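Protein argonaute (Methanocaldococcus jannaschii, PDB 5G5S) uses short single-stranded DNA guides to bind complementary target DNA and slice it, and may defend the archaeon against invading genetic elements. Local coordinates at residues 599-603 / 680-684; 308-312 / 659-664. The contacts are given in a common frame with arbitrary orientation. Residues are numbered along the deposited sequence.

Overall arrangement
Both contacts lie around the large mixed sheet of the PIWI domain, which strands from early in the chain, such as 302-308, extend; their centres are about 14 Å apart. Their segments alternate along the chain: 308-312, 599-603, 659-664, then 680-684. Contact 1 lies near the middle of the molecule, where strand 593-600 ends beside the presumed catalytic site. Contact 2 lies farther out, where the loop after strand 302-308 meets helix 656-666. That helix joins the two through L662: its CD2 is 4.0 Å from I599 CD1, and its O is 3.6 Å from P683 CG. A distant, earlier part of the chain is thereby fastened to a PIWI helix that itself packs against contact 1.

Contact 1: 599-603 / 680-684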
ATOM      1  N   ILE A 599      -3.976   8.095   5.297  1.00 53.97           N
ATOM      2  CA  ILE A 599      -4.709   6.933   4.803  1.00 54.52           C
ATOM      3  C   ILE A 599      -3.888   5.719   5.181  1.00 59.97           C
ATOM      4  O   ILE A 599      -2.780   5.548   4.687  1.00 58.92           O
ATOM      5  CB  ILE A 599      -5.026   7.060   3.285  1.00 57.96           C
ATOM      6  CG1 ILE A 599      -6.028   8.229   3.056  1.00 58.62           C
ATOM      7  CG2 ILE A 599      -5.558   5.717   2.696  1.00 57.12           C
ATOM      8  CD1 ILE A 599      -6.148   8.692   1.687  1.00 66.10           C
ATOM      9  N   ARG A 600      -4.397   4.930   6.131  1.00 58.82           N
ATOM     10  CA  ARG A 600      -3.698   3.751   6.625  1.00 58.86           C
ATOM     11  C   ARG A 600      -4.399   2.440   6.267  1.00 62.81           C
ATOM     12  O   ARG A 600      -5.478   2.124   6.780  1.00 62.32           O
ATOM     13  CB  ARG A 600      -3.381   3.884   8.121  1.00 58.74           C
ATOM     14  CG  ARG A 600      -2.475   5.085   8.405  1.00 66.92           C
ATOM     15  CD  ARG A 600      -1.980   5.124   9.825  1.00 80.68           C
ATOM     16  NE  ARG A 600      -0.779   4.313  10.033  1.00 98.19           N
ATOM     17  CZ  ARG A 600       0.466   4.757   9.885  1.00116.34           C
ATOM     18  NH1 ARG A 600       0.692   6.007   9.501  1.00106.74           N
ATOM     19  NH2 ARG A 600       1.493   3.950  10.106  1.00106.75           N
ATOM     20  N   LYS A 601      -3.777   1.695   5.341  1.00 59.72           N
ATOM     21  CA  LYS A 601      -4.248   0.391   4.868  1.00 60.73           C
ATOM     22  C   LYS A 601      -4.032  -0.673   5.961  1.00 63.96           C
ATOM     23  O   LYS A 601      -4.803  -1.616   6.072  1.00 65.21           O
ATOM     24  CB  LYS A 601      -3.554   0.001   3.527  1.00 63.73           C
ATOM     25  CG  LYS A 601      -2.020  -0.043   3.588  1.00 72.72           C
ATOM     26  CD  LYS A 601      -1.391  -0.312   2.222  1.00 80.49           C
ATOM     27  CE  LYS A 601       0.037   0.192   2.139  1.00 86.41           C
ATOM     28  NZ  LYS A 601       0.108   1.679   2.044  1.00 87.96           N
ATOM     29  N   ASN A 602      -2.998  -0.487   6.783  1.00 59.94           N
ATOM     30  CA  ASN A 602      -2.636  -1.382   7.873  1.00 59.64           C
ATOM     31  C   ASN A 602      -3.108  -0.723   9.139  1.00 58.41           C
ATOM     32  O   ASN A 602      -2.599   0.326   9.509  1.00 56.97           O
ATOM     33  CB  ASN A 602      -1.105  -1.636   7.888  1.00 64.19           C
ATOM     34  CG  ASN A 602      -0.553  -2.187   6.585  1.00 94.86           C
ATOM     35  OD1 ASN A 602      -1.089  -3.140   5.995  1.00 86.01           O
ATOM     36  ND2 ASN A 602       0.540  -1.600   6.108  1.00 91.43           N
ATOM     37  N   ASN A 603      -4.163  -1.283   9.739  1.00 53.85           N
ATOM     38  CA  ASN A 603      -4.800  -0.780  10.945  1.00 52.70           C
ATOM     39  C   ASN A 603      -5.465  -1.930  11.710  1.00 56.05           C
ATOM     40  O   ASN A 603      -5.495  -3.058  11.231  1.00 57.02           O
ATOM     41  CB  ASN A 603      -5.769   0.376  10.612  1.00 53.90           C
ATOM     42  CG  ASN A 603      -6.974  -0.039   9.797  1.00 67.45           C
ATOM     43  OD1 ASN A 603      -8.007  -0.406  10.344  1.00 60.55           O
ATOM     44  ND2 ASN A 603      -6.863   0.004   8.477  1.00 53.77           N
ATOM     45  N   LEU A 680     -10.274  -0.124  -6.378  1.00 65.47           N
ATOM     46  CA  LEU A 680      -9.138  -0.309  -5.467  1.00 60.10           C
ATOM     47  C   LEU A 680      -9.545  -0.252  -4.005  1.00 61.46           C
ATOM     48  O   LEU A 680     -10.600   0.282  -3.692  1.00 61.19           O
ATOM     49  CB  LEU A 680      -8.034   0.723  -5.758  1.00 57.84           C
ATOM     50  CG  LEU A 680      -7.454   0.728  -7.176  1.00 59.25           C
ATOM     51  CD1 LEU A 680      -6.855   2.064  -7.516  1.00 57.76           C
ATOM     52  CD2 LEU A 680      -6.477  -0.410  -7.385  1.00 58.29           C
ATOM     53  N   ARG A 681      -8.714  -0.799  -3.111  1.00 56.97           N
ATOM     54  CA  ARG A 681      -8.938  -0.739  -1.676  1.00 57.68           C
ATOM     55  C   ARG A 681      -8.591   0.694  -1.195  1.00 60.61           C
ATOM     56  O   ARG A 681      -9.288   1.275  -0.347  1.00 59.42           O
ATOM     57  CB  ARG A 681      -8.051  -1.768  -0.938  1.00 59.72           C
ATOM     58  CG  ARG A 681      -8.350  -1.815   0.567  1.00 63.54           C
ATOM     59  CD  ARG A 681      -7.633  -2.906   1.314  1.00 60.90           C
ATOM     60  NE  ARG A 681      -7.780  -2.683   2.754  1.00 66.23           N
ATOM     61  CZ  ARG A 681      -6.774  -2.599   3.619  1.00 76.02           C
ATOM     62  NH1 ARG A 681      -5.520  -2.766   3.211  1.00 66.24           N
ATOM     63  NH2 ARG A 681      -7.014  -2.388   4.905  1.00 55.92           N
ATOM     64  N   ILE A 682      -7.495   1.245  -1.739  1.00 54.59           N
ATOM     65  CA  ILE A 682      -7.035   2.575  -1.372  1.00 54.06           C
ATOM     66  C   ILE A 682      -7.080   3.531  -2.567  1.00 56.42           C
ATOM     67  O   ILE A 682      -6.893   3.061  -3.683  1.00 55.93           O
ATOM     68  CB  ILE A 682      -5.691   2.580  -0.570  1.00 57.60           C
ATOM     69  CG1 ILE A 682      -4.491   2.164  -1.417  1.00 57.78           C
ATOM     70  CG2 ILE A 682      -5.782   1.807   0.775  1.00 57.92           C
ATOM     71  CD1 ILE A 682      -3.229   2.808  -0.939  1.00 65.22           C
ATOM     72  N   PRO A 683      -7.365   4.853  -2.375  1.00 53.07           N
ATOM     73  CA  PRO A 683      -7.429   5.782  -3.526  1.00 52.90           C
ATOM     74  C   PRO A 683      -6.270   5.669  -4.522  1.00 57.22           C
ATOM     75  O   PRO A 683      -5.137   5.538  -4.107  1.00 58.29           O
ATOM     76  CB  PRO A 683      -7.465   7.158  -2.853  1.00 54.53           C
ATOM     77  CG  PRO A 683      -8.095   6.915  -1.546  1.00 58.10           C
ATOM     78  CD  PRO A 683      -7.638   5.565  -1.104  1.00 53.62           C
ATOM     79  N   ALA A 684      -6.560   5.726  -5.835  1.00 54.87           N
ATOM     80  CA  ALA A 684      -5.553   5.615  -6.904  1.00 53.62           C
ATOM     81  C   ALA A 684      -4.270   6.495  -6.774  1.00 56.04           C
ATOM     82  O   ALA A 684      -3.189   5.938  -6.968  1.00 54.73           O
ATOM     83  CB  ALA A 684      -6.196   5.743  -8.279  1.00 54.34           C
TER
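In the RNase H-like fold of the PIWI domain, strand 593-600 runs parallel to strand 566-571, and its C-terminal end meets the loop that leads into helix 684-697. The first residue, I599, next to last in the strand, packs its side chain on the loop: its CD1 lies 4.2 Å from P683 CG and its CG2 4.4 Å from I682 CG2. P683 holds the N-cap position of the helix, so this packing sets the start of helix 684-697 against the sheet; L662 touches both I599 and P683. R600 points away from the loop. K601, just past the strand, comes closest to the loop backbone, with its CA 7.2 Å from that of I682, and its CB packs 4.0 Å from I682 CG2. The rest of its side chain leads away to a salt bridge between NZ and D572, one of the active-site and Mn(2+)-binding residues inferred by similarity; D690, another, lies on helix 684-697. The backbone of K601 is held from the opposite segment. R681, extended through chi3 (chi1 to chi3 all t), brings its guanidinium edge to the carbonyl: NH2 donates to K601 O at 2.6 Å, and NH1 adds a weak bond to K601 O at 3.2 Å. The R681 side chain also bonds the carbonyls of N634 and P635, tying this turn to the end of the 627-634 region that binds the 5'-phosphorylated end of the guide. N603 ND2 donates to P635 O as well, and makes a weak 3.0 Å hydrogen bond back to R600 O.

Contact 2: 308-312 / 659-664; sequences KFNNT and MQLLYD
This is a loop-on-helix contact at the outer part of the PIWI core, where the loop after strand 302-308 runs along one side of helix 656-666. From K308 to N310 the backbone is extended; N311 (phi/psi -83/81) centres an inverse gamma turn, with a weak 3.0 Å bond from T312 N to N310 O. The register sets F309 CA 6.0 Å from Q660 CA and T312 CA 6.5 Å from D664 CA, one helical turn on. F309 (chi1 m) points at the helix, its CE1 3.6 Å from M659 CB. Its ring and that of Y663 (chi1 t) are nearly parallel, at 24°, but slid apart (centroids 5.1 Å) and barely overlap. Each CB sits over the other's ring in reciprocal CH-pi contacts: F309 CB is 4.0 Å from the Y663 centroid, and Y663 CB 4.1 Å from that of F309. F624 of strand 621-625 packs against both. Q660 (chi1 t, chi2 p) pairs its carboxamide with N310 much as a neighbouring strand's backbone would: N310 N donates to Q660 OE1 at 2.8 Å, and Q660 NE2 to N310 O at 3.2 Å. D664 OD1 accepts from both Q660 NE2 and T312 OG1, each at 2.8 Å.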
ATOM      1  N   LYS A 308     -23.608   5.007   3.099  1.00 74.13           N
ATOM      2  CA  LYS A 308     -23.329   4.227   1.899  1.00 72.81           C
ATOM      3  C   LYS A 308     -22.879   5.221   0.833  1.00 76.12           C
ATOM      4  O   LYS A 308     -23.508   6.267   0.675  1.00 78.21           O
ATOM      5  CB  LYS A 308     -24.548   3.406   1.447  1.00 77.10           C
ATOM      6  CG  LYS A 308     -24.152   2.270   0.497  1.00 90.71           C
ATOM      7  CD  LYS A 308     -25.151   1.121   0.506  1.00 99.69           C
ATOM      8  CE  LYS A 308     -24.604  -0.144   1.132  1.00100.45           C
ATOM      9  NZ  LYS A 308     -23.626  -0.828   0.253  1.00 95.92           N
ATOM     10  N   PHE A 309     -21.757   4.945   0.156  1.00 69.51           N
ATOM     11  CA  PHE A 309     -21.248   5.863  -0.854  1.00 68.76           C
ATOM     12  C   PHE A 309     -22.065   5.823  -2.136  1.00 72.76           C
ATOM     13  O   PHE A 309     -22.633   4.789  -2.480  1.00 72.44           O
ATOM     14  CB  PHE A 309     -19.764   5.584  -1.159  1.00 69.24           C
ATOM     15  CG  PHE A 309     -18.833   5.562   0.029  1.00 69.34           C
ATOM     16  CD1 PHE A 309     -18.765   6.644   0.901  1.00 72.84           C
ATOM     17  CD2 PHE A 309     -17.967   4.495   0.234  1.00 69.81           C
ATOM     18  CE1 PHE A 309     -17.893   6.628   1.990  1.00 73.16           C
ATOM     19  CE2 PHE A 309     -17.083   4.485   1.313  1.00 71.75           C
ATOM     20  CZ  PHE A 309     -17.050   5.553   2.186  1.00 70.77           C
ATOM     21  N   ASN A 310     -22.129   6.950  -2.847  1.00 69.82           N
ATOM     22  CA  ASN A 310     -22.834   6.995  -4.126  1.00 70.93           C
ATOM     23  C   ASN A 310     -21.973   6.358  -5.190  1.00 73.84           C
ATOM     24  O   ASN A 310     -20.741   6.469  -5.133  1.00 72.50           O
ATOM     25  CB  ASN A 310     -23.158   8.437  -4.516  1.00 75.03           C
ATOM     26  CG  ASN A 310     -24.030   9.150  -3.521  1.00 90.36           C
ATOM     27  OD1 ASN A 310     -24.992   8.587  -2.977  1.00 80.74           O
ATOM     28  ND2 ASN A 310     -23.703  10.405  -3.263  1.00 79.76           N
ATOM     29  N   ASN A 311     -22.603   5.680  -6.150  1.00 91.55           N
ATOM     30  CA  ASN A 311     -21.894   5.039  -7.249  1.00 88.69           C
ATOM     31  C   ASN A 311     -21.651   6.124  -8.294  1.00 92.12           C
ATOM     32  O   ASN A 311     -22.436   6.295  -9.227  1.00 93.77           O
ATOM     33  CB  ASN A 311     -22.712   3.863  -7.796  1.00 92.28           C
ATOM     34  CG  ASN A 311     -21.993   3.047  -8.840  1.00113.33           C
ATOM     35  OD1 ASN A 311     -20.788   2.787  -8.745  1.00105.29           O
ATOM     36  ND2 ASN A 311     -22.738   2.588  -9.836  1.00104.84           N
ATOM     37  N   THR A 312     -20.604   6.922  -8.068  1.00 87.29           N
ATOM     38  CA  THR A 312     -20.253   8.073  -8.895  1.00 85.99           C
ATOM     39  C   THR A 312     -20.050   7.691 -10.361  1.00 87.03           C
ATOM     40  O   THR A 312     -19.371   6.708 -10.643  1.00 83.22           O
ATOM     41  CB  THR A 312     -19.134   8.881  -8.220  1.00 95.85           C
ATOM     42  OG1 THR A 312     -19.618   9.324  -6.948  1.00 97.62           O
ATOM     43  CG2 THR A 312     -18.665  10.088  -9.042  1.00 94.65           C
ATOM     44  N   MET A 659     -14.878  11.289   2.326  1.00 60.55           N
ATOM     45  CA  MET A 659     -15.032   9.847   2.150  1.00 60.57           C
ATOM     46  C   MET A 659     -15.595   9.534   0.790  1.00 61.95           C
ATOM     47  O   MET A 659     -15.097   8.616   0.153  1.00 61.60           O
ATOM     48  CB  MET A 659     -15.813   9.200   3.306  1.00 64.43           C
ATOM     49  CG  MET A 659     -15.037   9.218   4.635  1.00 68.06           C
ATOM     50  SD  MET A 659     -15.806   8.274   5.977  1.00 74.37           S
ATOM     51  CE  MET A 659     -14.947   6.826   5.896  1.00 70.10           C
ATOM     52  N   GLN A 660     -16.531  10.367   0.287  1.00 58.71           N
ATOM     53  CA  GLN A 660     -17.067  10.213  -1.058  1.00 59.35           C
ATOM     54  C   GLN A 660     -15.969  10.481  -2.078  1.00 61.03           C
ATOM     55  O   GLN A 660     -15.829   9.706  -3.010  1.00 61.33           O
ATOM     56  CB  GLN A 660     -18.297  11.105  -1.304  1.00 62.25           C
ATOM     57  CG  GLN A 660     -18.948  10.939  -2.700  1.00 62.27           C
ATOM     58  CD  GLN A 660     -19.563   9.582  -2.924  1.00 70.44           C
ATOM     59  OE1 GLN A 660     -20.491   9.175  -2.227  1.00 66.95           O
ATOM     60  NE2 GLN A 660     -19.064   8.853  -3.915  1.00 59.50           N
ATOM     61  N   LEU A 661     -15.161  11.533  -1.871  1.00 56.69           N
ATOM     62  CA  LEU A 661     -14.033  11.856  -2.749  1.00 55.86           C
ATOM     63  C   LEU A 661     -13.015  10.717  -2.783  1.00 58.32           C
ATOM     64  O   LEU A 661     -12.538  10.355  -3.855  1.00 58.99           O
ATOM     65  CB  LEU A 661     -13.348  13.180  -2.330  1.00 55.01           C
ATOM     66  CG  LEU A 661     -12.001  13.519  -3.047  1.00 58.09           C
ATOM     67  CD1 LEU A 661     -12.187  13.672  -4.540  1.00 59.59           C
ATOM     68  CD2 LEU A 661     -11.390  14.758  -2.498  1.00 59.04           C
ATOM     69  N   LEU A 662     -12.667  10.174  -1.611  1.00 54.19           N
ATOM     70  CA  LEU A 662     -11.706   9.079  -1.485  1.00 52.58           C
ATOM     71  C   LEU A 662     -12.219   7.831  -2.152  1.00 58.82           C
ATOM     72  O   LEU A 662     -11.454   7.175  -2.867  1.00 58.30           O
ATOM     73  CB  LEU A 662     -11.321   8.851  -0.014  1.00 51.29           C
ATOM     74  CG  LEU A 662     -10.603  10.037   0.672  1.00 55.40           C
ATOM     75  CD1 LEU A 662     -10.333   9.742   2.130  1.00 55.49           C
ATOM     76  CD2 LEU A 662      -9.334  10.448  -0.063  1.00 54.69           C
ATOM     77  N   TYR A 663     -13.545   7.542  -1.986  1.00 56.56           N
ATOM     78  CA  TYR A 663     -14.226   6.438  -2.657  1.00 56.48           C
ATOM     79  C   TYR A 663     -14.177   6.611  -4.163  1.00 58.30           C
ATOM     80  O   TYR A 663     -13.937   5.634  -4.868  1.00 58.77           O
ATOM     81  CB  TYR A 663     -15.699   6.297  -2.206  1.00 59.08           C
ATOM     82  CG  TYR A 663     -16.408   5.174  -2.934  1.00 62.39           C
ATOM     83  CD1 TYR A 663     -16.084   3.843  -2.688  1.00 64.40           C
ATOM     84  CD2 TYR A 663     -17.325   5.443  -3.949  1.00 65.49           C
ATOM     85  CE1 TYR A 663     -16.700   2.803  -3.391  1.00 68.08           C
ATOM     86  CE2 TYR A 663     -17.955   4.413  -4.651  1.00 68.27           C
ATOM     87  CZ  TYR A 663     -17.636   3.093  -4.371  1.00 75.97           C
ATOM     88  OH  TYR A 663     -18.254   2.068  -5.054  1.00 79.56           O
ATOM     89  N   ASP A 664     -14.440   7.833  -4.657  1.00 55.35           N
ATOM     90  CA  ASP A 664     -14.431   8.126  -6.095  1.00 58.08           C
ATOM     91  C   ASP A 664     -13.055   7.855  -6.685  1.00 61.70           C
ATOM     92  O   ASP A 664     -12.969   7.420  -7.826  1.00 62.25           O
ATOM     93  CB  ASP A 664     -14.808   9.598  -6.374  1.00 61.16           C
ATOM     94  CG  ASP A 664     -16.232  10.021  -6.049  1.00 72.15           C
ATOM     95  OD1 ASP A 664     -17.082   9.130  -5.808  1.00 70.60           O
ATOM     96  OD2 ASP A 664     -16.486  11.251  -5.983  1.00 83.49           O
TER